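Local coordinates for protein halocarboxylic acid dehalogenase DehI (Pseudomonas putida, PDB 3BJX) that probably hydrolyses the carbon-halogen bond of 2-haloalkanoic acids, as a group I alpha-haloacid dehalogenase, in an all-helical fold, at residues 52-57 with 62-67; 121-126 with 301-306. All coordinates share one frame; numbering follows the deposited sequence.

Contact 1 (52-57 with 62-67). With SO4 (sulfate ion), chain E.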
ATOM      1  N   PHE A  52      -0.740  13.374   8.103  1.00 15.34           N
ATOM      2  CA  PHE A  52      -0.903  13.401   6.650  1.00 17.34           C
ATOM      3  C   PHE A  52      -2.004  12.405   6.200  1.00 18.66           C
ATOM      4  O   PHE A  52      -2.873  12.750   5.393  1.00 20.36           O
ATOM      5  CB  PHE A  52       0.468  13.079   5.999  1.00 16.08           C
ATOM      6  CG  PHE A  52       0.507  13.177   4.474  1.00 14.60           C
ATOM      7  CD1 PHE A  52      -0.371  13.984   3.765  1.00 12.01           C
ATOM      8  CD2 PHE A  52       1.498  12.477   3.761  1.00 14.40           C
ATOM      9  CE1 PHE A  52      -0.293  14.062   2.367  1.00 12.65           C
ATOM     10  CE2 PHE A  52       1.597  12.567   2.377  1.00 12.82           C
ATOM     11  CZ  PHE A  52       0.701  13.361   1.677  1.00 13.60           C
ATOM     12  N   GLY A  53      -1.977  11.187   6.738  1.00 19.54           N
ATOM     13  CA  GLY A  53      -2.954  10.164   6.395  1.00 19.40           C
ATOM     14  C   GLY A  53      -4.380  10.561   6.714  1.00 20.79           C
ATOM     15  O   GLY A  53      -5.306  10.273   5.948  1.00 20.71           O
ATOM     16  N   CYS A  54      -4.566  11.216   7.855  1.00 20.96           N
ATOM     17  CA  CYS A  54      -5.894  11.738   8.217  1.00 20.31           C
ATOM     18  C   CYS A  54      -6.340  12.861   7.294  1.00 20.17           C
ATOM     19  O   CYS A  54      -7.494  12.900   6.902  1.00 22.72           O
ATOM     20  CB  CYS A  54      -5.916  12.215   9.655  1.00 18.71           C
ATOM     21  SG  CYS A  54      -5.831  10.853  10.779  1.00 16.71           S
ATOM     22  N   ARG A  55      -5.415  13.752   6.947  1.00 18.09           N
ATOM     23  CA  ARG A  55      -5.707  14.883   6.070  1.00 17.42           C
ATOM     24  C   ARG A  55      -6.133  14.449   4.664  1.00 18.12           C
ATOM     25  O   ARG A  55      -6.945  15.139   4.014  1.00 18.41           O
ATOM     26  CB  ARG A  55      -4.513  15.857   6.004  1.00 15.73           C
ATOM     27  CG  ARG A  55      -4.004  16.269   7.387  1.00 14.81           C
ATOM     28  CD  ARG A  55      -3.134  17.514   7.338  1.00 14.76           C
ATOM     29  NE  ARG A  55      -1.949  17.410   6.477  1.00 11.12           N
ATOM     30  CZ  ARG A  55      -0.708  17.170   6.903  1.00 12.02           C
ATOM     31  NH1 ARG A  55      -0.454  16.948   8.187  1.00 10.43           N
ATOM     32  NH2 ARG A  55       0.300  17.128   6.022  1.00 11.49           N
ATOM     33  N   VAL A  56      -5.586  13.324   4.203  1.00 15.30           N
ATOM     34  CA  VAL A  56      -6.034  12.698   2.965  1.00 15.78           C
ATOM     35  C   VAL A  56      -7.421  12.059   3.110  1.00 16.60           C
ATOM     36  O   VAL A  56      -8.232  12.135   2.188  1.00 16.39           O
ATOM     37  CB  VAL A  56      -4.994  11.668   2.431  1.00 13.81           C
ATOM     38  CG1 VAL A  56      -5.535  10.918   1.222  1.00 12.09           C
ATOM     39  CG2 VAL A  56      -3.665  12.393   2.093  1.00 12.01           C
ATOM     40  N   LEU A  57      -7.675  11.454   4.271  1.00 18.43           N
ATOM     41  CA  LEU A  57      -8.951  10.783   4.587  1.00 18.92           C
ATOM     42  C   LEU A  57     -10.055  11.798   4.733  1.00 18.65           C
ATOM     43  O   LEU A  57     -11.211  11.514   4.429  1.00 19.02           O
ATOM     44  CB  LEU A  57      -8.853   9.992   5.900  1.00 17.33           C
ATOM     45  CG  LEU A  57      -7.928   8.782   5.963  1.00 18.22           C
ATOM     46  CD1 LEU A  57      -7.874   8.206   7.412  1.00 18.61           C
ATOM     47  CD2 LEU A  57      -8.332   7.707   4.927  1.00 18.16           C
ATOM     48  N   GLY A  62     -17.667  12.500   4.544  1.00 23.33           N
ATOM     49  CA  GLY A  62     -18.241  11.958   5.769  1.00 21.59           C
ATOM     50  C   GLY A  62     -17.354  11.046   6.609  1.00 20.54           C
ATOM     51  O   GLY A  62     -17.634  10.816   7.795  1.00 19.75           O
ATOM     52  N   TYR A  63     -16.300  10.514   5.997  1.00 18.83           N
ATOM     53  CA  TYR A  63     -15.593   9.385   6.589  1.00 18.62           C
ATOM     54  C   TYR A  63     -14.951   9.667   7.929  1.00 18.67           C
ATOM     55  O   TYR A  63     -15.282   9.015   8.920  1.00 18.61           O
ATOM     56  CB  TYR A  63     -14.564   8.759   5.627  1.00 16.70           C
ATOM     57  CG  TYR A  63     -13.815   7.615   6.272  1.00 15.55           C
ATOM     58  CD1 TYR A  63     -14.497   6.465   6.719  1.00 15.63           C
ATOM     59  CD2 TYR A  63     -12.436   7.682   6.463  1.00 15.04           C
ATOM     60  CE1 TYR A  63     -13.819   5.408   7.340  1.00 14.59           C
ATOM     61  CE2 TYR A  63     -11.750   6.643   7.090  1.00 14.85           C
ATOM     62  CZ  TYR A  63     -12.441   5.506   7.522  1.00 15.23           C
ATOM     63  OH  TYR A  63     -11.741   4.484   8.138  1.00 16.01           O
ATOM     64  N   LEU A  64     -14.036  10.631   7.944  1.00 20.80           N
ATOM     65  CA  LEU A  64     -13.113  10.832   9.077  1.00 21.13           C
ATOM     66  C   LEU A  64     -13.823  11.271  10.357  1.00 21.74           C
ATOM     67  O   LEU A  64     -13.491  10.778  11.426  1.00 24.90           O
ATOM     68  CB  LEU A  64     -11.957  11.792   8.705  1.00 20.57           C
ATOM     69  CG  LEU A  64     -11.002  12.190   9.853  1.00 21.57           C
ATOM     70  CD1 LEU A  64     -10.064  11.015  10.212  1.00 22.16           C
ATOM     71  CD2 LEU A  64     -10.184  13.481   9.602  1.00 19.71           C
ATOM     72  N   PRO A  65     -14.787  12.208  10.271  1.00 21.51           N
ATOM     73  CA  PRO A  65     -15.502  12.537  11.503  1.00 21.82           C
ATOM     74  C   PRO A  65     -16.137  11.316  12.171  1.00 22.50           C
ATOM     75  O   PRO A  65     -16.059  11.181  13.408  1.00 21.21           O
ATOM     76  CB  PRO A  65     -16.575  13.521  11.028  1.00 21.89           C
ATOM     77  CG  PRO A  65     -15.929  14.190   9.837  1.00 21.33           C
ATOM     78  CD  PRO A  65     -15.238  13.050   9.148  1.00 21.23           C
ATOM     79  N   LEU A  66     -16.749  10.445  11.354  1.00 21.57           N
ATOM     80  CA  LEU A  66     -17.379   9.229  11.838  1.00 21.16           C
ATOM     81  C   LEU A  66     -16.335   8.234  12.323  1.00 20.88           C
ATOM     82  O   LEU A  66     -16.397   7.802  13.470  1.00 20.70           O
ATOM     83  CB  LEU A  66     -18.262   8.601  10.757  1.00 21.53           C
ATOM     84  CG  LEU A  66     -18.818   7.203  11.056  1.00 20.48           C
ATOM     85  CD1 LEU A  66     -20.022   7.239  11.997  1.00 19.82           C
ATOM     86  CD2 LEU A  66     -19.157   6.508   9.745  1.00 21.49           C
ATOM     87  N   ALA A  67     -15.379   7.887  11.450  1.00 20.12           N
ATOM     88  CA  ALA A  67     -14.254   7.022  11.801  1.00 19.20           C
ATOM     89  C   ALA A  67     -13.542   7.430  13.092  1.00 20.57           C
ATOM     90  O   ALA A  67     -13.273   6.594  13.955  1.00 22.57           O
ATOM     91  CB  ALA A  67     -13.272   6.943  10.666  1.00 18.95           C
TER
HETATM   92  S   SO4 E 297       2.426  12.048   9.273  1.00 25.72           S
HETATM   93  O1  SO4 E 297       3.340  12.180  10.424  1.00 24.70           O
HETATM   94  O2  SO4 E 297       1.518  10.921   9.488  1.00 25.61           O
HETATM   95  O3  SO4 E 297       1.652  13.274   9.151  1.00 26.55           O
HETATM   96  O4  SO4 E 297       3.151  11.824   8.021  1.00 24.36           O
HETATM   97  O   HOH W   1     -13.443  12.460   5.699  1.00 22.78           O

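Contact 2 (121-126 with 301-306)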
ATOM      1  N   VAL A 121      10.877  18.856  17.742  1.00 17.52           N
ATOM      2  CA  VAL A 121      10.121  18.380  16.586  1.00 15.43           C
ATOM      3  C   VAL A 121      10.261  16.867  16.437  1.00 15.93           C
ATOM      4  O   VAL A 121       9.266  16.142  16.333  1.00 17.40           O
ATOM      5  CB  VAL A 121      10.626  19.094  15.271  1.00 14.60           C
ATOM      6  CG1 VAL A 121      10.091  18.402  13.987  1.00 13.47           C
ATOM      7  CG2 VAL A 121      10.300  20.594  15.309  1.00 11.38           C
ATOM      8  N   LEU A 122      11.499  16.382  16.439  1.00 16.00           N
ATOM      9  CA  LEU A 122      11.728  14.948  16.333  1.00 15.86           C
ATOM     10  C   LEU A 122      10.935  14.185  17.420  1.00 15.96           C
ATOM     11  O   LEU A 122      10.286  13.172  17.121  1.00 17.66           O
ATOM     12  CB  LEU A 122      13.230  14.619  16.358  1.00 15.65           C
ATOM     13  CG  LEU A 122      14.146  15.043  15.193  1.00 14.76           C
ATOM     14  CD1 LEU A 122      15.622  14.856  15.576  1.00 12.16           C
ATOM     15  CD2 LEU A 122      13.834  14.281  13.918  1.00 13.09           C
ATOM     16  N   TYR A 123      10.938  14.707  18.649  1.00 15.00           N
ATOM     17  CA  TYR A 123      10.257  14.057  19.800  1.00 13.93           C
ATOM     18  C   TYR A 123       8.738  14.046  19.720  1.00 13.91           C
ATOM     19  O   TYR A 123       8.098  13.058  20.122  1.00 15.06           O
ATOM     20  CB  TYR A 123      10.690  14.703  21.121  1.00 15.81           C
ATOM     21  CG  TYR A 123      12.049  14.242  21.628  1.00 16.68           C
ATOM     22  CD1 TYR A 123      13.034  13.768  20.734  1.00 17.62           C
ATOM     23  CD2 TYR A 123      12.359  14.292  22.973  1.00 14.91           C
ATOM     24  CE1 TYR A 123      14.269  13.354  21.167  1.00 17.31           C
ATOM     25  CE2 TYR A 123      13.603  13.878  23.417  1.00 17.66           C
ATOM     26  CZ  TYR A 123      14.551  13.410  22.496  1.00 17.27           C
ATOM     27  OH  TYR A 123      15.781  12.991  22.900  1.00 18.11           O
ATOM     28  N   ALA A 124       8.151  15.141  19.239  1.00 12.51           N
ATOM     29  CA  ALA A 124       6.705  15.212  19.076  1.00 13.72           C
ATOM     30  C   ALA A 124       6.233  14.150  18.100  1.00 14.76           C
ATOM     31  O   ALA A 124       5.132  13.609  18.248  1.00 18.62           O
ATOM     32  CB  ALA A 124       6.269  16.608  18.585  1.00 14.15           C
ATOM     33  N   PHE A 125       7.045  13.892  17.081  1.00 13.95           N
ATOM     34  CA  PHE A 125       6.713  12.938  16.045  1.00 14.39           C
ATOM     35  C   PHE A 125       6.959  11.527  16.495  1.00 15.25           C
ATOM     36  O   PHE A 125       6.118  10.676  16.243  1.00 15.98           O
ATOM     37  CB  PHE A 125       7.454  13.221  14.733  1.00 14.38           C
ATOM     38  CG  PHE A 125       6.830  14.311  13.932  1.00 13.60           C
ATOM     39  CD1 PHE A 125       5.689  14.074  13.212  1.00 11.56           C
ATOM     40  CD2 PHE A 125       7.363  15.595  13.942  1.00 12.60           C
ATOM     41  CE1 PHE A 125       5.092  15.090  12.494  1.00 12.75           C
ATOM     42  CE2 PHE A 125       6.761  16.605  13.233  1.00 12.30           C
ATOM     43  CZ  PHE A 125       5.624  16.362  12.520  1.00 12.41           C
ATOM     44  N   ASN A 126       8.112  11.279  17.132  1.00 16.56           N
ATOM     45  CA  ASN A 126       8.387  10.001  17.807  1.00 15.99           C
ATOM     46  C   ASN A 126       7.258   9.549  18.703  1.00 16.12           C
ATOM     47  O   ASN A 126       6.957   8.365  18.745  1.00 16.29           O
ATOM     48  CB  ASN A 126       9.698  10.054  18.605  1.00 16.54           C
ATOM     49  CG  ASN A 126      10.893  10.181  17.712  1.00 17.16           C
ATOM     50  OD1 ASN A 126      10.767   9.979  16.501  1.00 18.37           O
ATOM     51  ND2 ASN A 126      12.054  10.538  18.275  1.00 14.51           N
ATOM     52  N   ALA A 301      19.990   5.456  21.705  1.00 23.24           N
ATOM     53  CA  ALA A 301      18.917   4.477  21.587  1.00 24.48           C
ATOM     54  C   ALA A 301      17.859   4.584  22.655  1.00 26.38           C
ATOM     55  O   ALA A 301      16.712   4.214  22.421  1.00 27.36           O
ATOM     56  CB  ALA A 301      19.488   3.072  21.562  1.00 24.94           C
ATOM     57  N   GLU A 302      18.240   5.042  23.842  1.00 28.61           N
ATOM     58  CA  GLU A 302      17.287   5.108  24.941  1.00 28.64           C
ATOM     59  C   GLU A 302      16.420   6.341  24.809  1.00 28.65           C
ATOM     60  O   GLU A 302      15.202   6.276  24.992  1.00 28.51           O
ATOM     61  CB  GLU A 302      17.982   5.086  26.295  1.00 30.57           C
ATOM     62  CG  GLU A 302      16.982   4.948  27.411  1.00 33.92           C
ATOM     63  CD  GLU A 302      17.594   5.022  28.786  1.00 35.69           C
ATOM     64  OE1 GLU A 302      17.841   3.942  29.377  1.00 36.89           O
ATOM     65  OE2 GLU A 302      17.812   6.155  29.273  1.00 35.98           O
ATOM     66  N   ALA A 303      17.058   7.464  24.485  1.00 28.63           N
ATOM     67  CA  ALA A 303      16.360   8.713  24.220  1.00 28.76           C
ATOM     68  C   ALA A 303      15.424   8.559  23.027  1.00 28.22           C
ATOM     69  O   ALA A 303      14.346   9.141  23.012  1.00 27.57           O
ATOM     70  CB  ALA A 303      17.360   9.836  23.964  1.00 29.29           C
ATOM     71  N   ALA A 304      15.846   7.770  22.039  1.00 26.77           N
ATOM     72  CA  ALA A 304      15.076   7.569  20.808  1.00 25.29           C
ATOM     73  C   ALA A 304      13.815   6.742  21.033  1.00 23.63           C
ATOM     74  O   ALA A 304      12.758   7.073  20.507  1.00 23.05           O
ATOM     75  CB  ALA A 304      15.943   6.934  19.713  1.00 25.09           C
ATOM     76  N   SER A 305      13.933   5.701  21.851  1.00 21.82           N
ATOM     77  CA  SER A 305      12.915   4.660  21.966  1.00 20.15           C
ATOM     78  C   SER A 305      11.951   4.753  23.164  1.00 19.59           C
ATOM     79  O   SER A 305      10.896   4.087  23.177  1.00 17.24           O
ATOM     80  CB  SER A 305      13.612   3.315  22.015  1.00 18.65           C
ATOM     81  OG  SER A 305      14.202   3.144  23.275  1.00 19.36           O
ATOM     82  N   LYS A 306      12.348   5.505  24.188  1.00 20.56           N
ATOM     83  CA  LYS A 306      11.489   5.753  25.335  1.00 23.36           C
ATOM     84  C   LYS A 306      10.467   6.856  24.979  1.00 21.78           C
ATOM     85  O   LYS A 306      10.702   7.652  24.071  1.00 20.88           O
ATOM     86  CB  LYS A 306      12.317   6.047  26.598  1.00 24.95           C
ATOM     87  CG  LYS A 306      12.784   4.738  27.321  1.00 27.69           C
ATOM     88  CD  LYS A 306      12.928   4.906  28.881  1.00 28.05           C
ATOM     89  CE  LYS A 306      12.918   3.547  29.664  1.00 27.31           C
ATOM     90  NZ  LYS A 306      13.146   3.698  31.149  1.00 26.16           N
TER

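Contact 1 (52-57 with 62-67)
L57 and L64 bury more surface than the other residues of this contact, and Y63 comes next. Two short helices meet here, joined by a four-residue link. This is a local helix-to-helix turn in the all-helical fold, with G62 at the N-cap position of helix 63-71. The axes stay 10.0 Å apart at closest approach and make an angle of 120°. The nearest backbone pair is L57 and L64, with CA atoms 6.1 Å apart. L57 lies alongside Y63, and the two side chains point the same way. Both methyls of L57 approach the same ring atom obliquely: CD1 and CD2 are each 4.2 Å from Y63 CE2. With CG anti to the backbone N (chi1 178°), the Y63 ring lies beside L57. One face of that ring carries A67 CB, one turn further along its own helix, offset toward the rim. L64 turns to C54 instead. Its CD2 rests 3.9 Å from the backbone O of C54, and its CD1 is 4.3 Å from C54 SG. Helices 112-143 and 267-299 pack on L57 and Y63; M34 of helix 32-45 touches L64. One water bridges the backbones. It donates to L57 O at 2.7 Å and accepts from L64 N at 3.0 Å. At the far end of 52-57, F52 N gives a nearly straight bond of 2.6 Å to O3 of a sulfate ion, probably from the crystallisation liquor. The side-chain chemistry is therefore mainly apolar, and the water satisfies a carbonyl at one helix end and an amide at the start of the next.

Contact 2 (121-126 with 301-306)
Y123 and A303 meet where the short C-terminal helix 301-305 lies against the long helix 112-143. This is helix packing within the all-alpha fold of DehI. The direct touch is a small van der Waals contact. The phenol end of Y123 reaches A303, with OH 3.7 Å from the methyl CB. CG of Y123 sits beside its backbone N (chi1 -79°), and the length of the ring carries OH across to the other helix. A303 O lies oblique to this ring, 4.1 Å from Y123 OH.

Y123 OH and N126 ND2 find partners in helix 267-299. Y123 OH is hydrogen-bonded to D299 OD2. N126 points toward the C-terminal helix, and its CA and that of A304 are the nearest pair, 7.7 Å apart. Its ND2 stays 4.2 Å from A304 O, too far for a hydrogen bond, and bonds T295 OG1 instead. T295 also touches the side chain of Y123. Helix 267-299 thus holds the polar ends of both residues, while 301-305 adds the A303 methyl against the phenol oxygen. P308, further along the C-terminal tail, packs on Y123 as well.

Within the short helix, A301 O takes two hydrogen bonds from S305. S305 N donates to A301 O at 3.2 Å. S305 OG donates to A301 O at 2.9 Å, in the carbonyl plane, with a C=O...OG angle of 151°.

From the N terminus, the chain first makes contact 1. It closes a short loop, with four residues between helix 52-57 and segment 62-67. The chain then runs on to helix 112-143, where contact 2 opens. That contact closes a loop of 174 residues, when helix 301-305 returns near the C terminus. The two loops are in series and neither nest nor cross. Their centres are 26 Å apart, on opposite sides of the chain's centre. Helices 112-143 and 267-299 serve both places. L139 and L273 pack on contact 1, while the C-terminal part of helix 267-299 lies beside contact 2. These two long helices therefore connect the early helical pair to the C-terminal helix 301-305.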